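Local coordinates for GARP domain-containing protein (Trypanosoma brucei brucei TREU927, PDB 6XZ6) that probably acts as a trypanosome surface receptor that binds the complement regulator factor H, and increases transmission of the parasite to tsetse flies, at residues E32-A37 with E96-A101. Residues are numbered along the deposited sequence; the frame is centred on the assembly and turned at random.
Sequences ERRFEA and EVKRFA
A water joins R34 to K98: it donates to the carbonyl oxygen of K98, 2.9 Å from water O to K98 O, and accepts a weak bond from NE of R34. That bridge spans two helices running almost antiparallel, 169° between their directions, with axes 9.4 Å apart at closest approach. The R34 chain bends at its third torsion (chi3 -107°), which turns NE out of the extended line of the chain, and the guanidinium meets A101 with its edge: the methyl CB of A101 lies near its plane, nearest to NE of R34. The charge is answered further along, where NH1 forms a salt bridge with D105.

On the buried side V97 carries the packing. It puts CG1 anti to its backbone N (chi1 171°) and lays that methyl against the backbone of the other helix, CG1 of V97 standing 3.7 Å from O of R33. The second branch, CG2, touches CB of A37 at 3.8 Å, while V97 also reaches T188 of helix 165-208. K98 touches R34 with its CG, 4.2 Å from CG of R34, and its chain, bent at chi2 and chi4, brings NZ of K98 within 3.8 Å of O of R34, too far for a hydrogen bond. Helices 4-61 and 67-125 thus pair as antiparallel neighbours, with helix 165-208 beside them, in the elongated helical bundle of this GARP-family protein.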
# COMPACT_ATOMS: atom_id res chain seq x y z
N GLU A 32 1.26 -4.06 8.74
CA GLU A 32 1.15 -3.44 10.07
C GLU A 32 -0.33 -3.17 10.38
O GLU A 32 -0.78 -3.45 11.48
CB GLU A 32 2.00 -2.18 10.15
CG GLU A 32 3.49 -2.47 10.02
CD GLU A 32 4.45 -1.38 10.46
OE1 GLU A 32 4.91 -0.60 9.59
OE2 GLU A 32 4.77 -1.34 11.67
N ARG A 33 -1.08 -2.67 9.37
CA ARG A 33 -2.51 -2.38 9.45
C ARG A 33 -3.34 -3.64 9.63
O ARG A 33 -4.25 -3.64 10.46
CB ARG A 33 -2.96 -1.58 8.22
CG ARG A 33 -2.27 -0.20 8.08
CD ARG A 33 -2.53 0.73 9.24
NE ARG A 33 -1.36 1.57 9.47
CZ ARG A 33 -1.29 2.54 10.39
NH1 ARG A 33 -0.18 3.26 10.52
NH2 ARG A 33 -2.34 2.81 11.17
N ARG A 34 -3.00 -4.71 8.88
CA ARG A 34 -3.62 -6.04 8.95
C ARG A 34 -3.43 -6.66 10.33
O ARG A 34 -4.38 -7.18 10.88
CB ARG A 34 -3.05 -6.98 7.86
CG ARG A 34 -3.94 -7.15 6.62
CD ARG A 34 -3.47 -8.31 5.74
NE ARG A 34 -2.83 -7.80 4.53
CZ ARG A 34 -1.54 -7.91 4.23
NH1 ARG A 34 -1.05 -7.35 3.13
NH2 ARG A 34 -0.72 -8.60 5.03
N PHE A 35 -2.22 -6.55 10.91
CA PHE A 35 -1.89 -7.01 12.27
C PHE A 35 -2.67 -6.23 13.32
O PHE A 35 -3.30 -6.83 14.19
CB PHE A 35 -0.38 -6.88 12.52
CG PHE A 35 0.47 -7.93 11.86
CD1 PHE A 35 -0.04 -9.20 11.58
CD2 PHE A 35 1.83 -7.70 11.61
CE1 PHE A 35 0.76 -10.19 11.04
CE2 PHE A 35 2.64 -8.69 11.06
CZ PHE A 35 2.10 -9.93 10.79
N GLU A 36 -2.71 -4.89 13.18
CA GLU A 36 -3.45 -3.98 14.04
C GLU A 36 -4.96 -4.29 14.06
O GLU A 36 -5.55 -4.32 15.13
CB GLU A 36 -3.16 -2.51 13.65
CG GLU A 36 -3.79 -1.51 14.60
CD GLU A 36 -3.61 -0.06 14.22
OE1 GLU A 36 -4.29 0.78 14.84
OE2 GLU A 36 -2.81 0.23 13.31
N ALA A 37 -5.57 -4.53 12.87
CA ALA A 37 -6.99 -4.89 12.74
C ALA A 37 -7.28 -6.23 13.42
O ALA A 37 -8.26 -6.34 14.15
CB ALA A 37 -7.38 -4.94 11.27
N GLU A 96 -12.66 -5.15 5.90
CA GLU A 96 -12.33 -4.07 4.95
C GLU A 96 -10.82 -3.84 4.90
O GLU A 96 -10.27 -3.69 3.82
CB GLU A 96 -13.06 -2.74 5.23
CG GLU A 96 -14.53 -2.80 5.61
CD GLU A 96 -15.59 -2.98 4.53
OE1 GLU A 96 -16.79 -2.74 4.84
OE2 GLU A 96 -15.24 -3.38 3.40
N VAL A 97 -10.15 -3.84 6.06
CA VAL A 97 -8.68 -3.72 6.14
C VAL A 97 -8.04 -4.80 5.23
O VAL A 97 -7.23 -4.45 4.39
CB VAL A 97 -8.14 -3.80 7.61
CG1 VAL A 97 -6.62 -3.88 7.63
CG2 VAL A 97 -8.64 -2.64 8.46
N LYS A 98 -8.40 -6.08 5.39
CA LYS A 98 -7.86 -7.16 4.54
C LYS A 98 -8.16 -6.91 3.02
O LYS A 98 -7.32 -7.20 2.18
CB LYS A 98 -8.41 -8.53 4.98
CG LYS A 98 -7.62 -9.15 6.10
CD LYS A 98 -8.50 -9.77 7.19
CE LYS A 98 -7.77 -9.89 8.53
NZ LYS A 98 -7.39 -8.57 9.11
N ARG A 99 -9.31 -6.33 2.70
CA ARG A 99 -9.74 -6.02 1.35
C ARG A 99 -8.94 -4.88 0.70
O ARG A 99 -8.58 -5.01 -0.47
CB ARG A 99 -11.24 -5.71 1.39
CG ARG A 99 -11.82 -5.40 0.06
CD ARG A 99 -13.16 -4.79 0.28
NE ARG A 99 -13.34 -3.66 -0.63
CZ ARG A 99 -14.11 -2.62 -0.37
NH1 ARG A 99 -14.79 -2.55 0.76
NH2 ARG A 99 -14.21 -1.63 -1.25
N PHE A 100 -8.70 -3.77 1.42
CA PHE A 100 -7.92 -2.65 0.91
C PHE A 100 -6.44 -2.95 0.83
O PHE A 100 -5.77 -2.46 -0.08
CB PHE A 100 -8.19 -1.37 1.70
CG PHE A 100 -9.62 -0.90 1.52
CD1 PHE A 100 -10.12 -0.60 0.25
CD2 PHE A 100 -10.48 -0.81 2.61
CE1 PHE A 100 -11.44 -0.20 0.08
CE2 PHE A 100 -11.81 -0.41 2.44
CZ PHE A 100 -12.27 -0.09 1.18
N ALA A 101 -5.93 -3.76 1.78
CA ALA A 101 -4.56 -4.27 1.86
C ALA A 101 -4.32 -5.15 0.63
O ALA A 101 -3.31 -4.98 -0.04
CB ALA A 101 -4.37 -5.07 3.13
O HOH W 1 -4.65 -8.32 2.33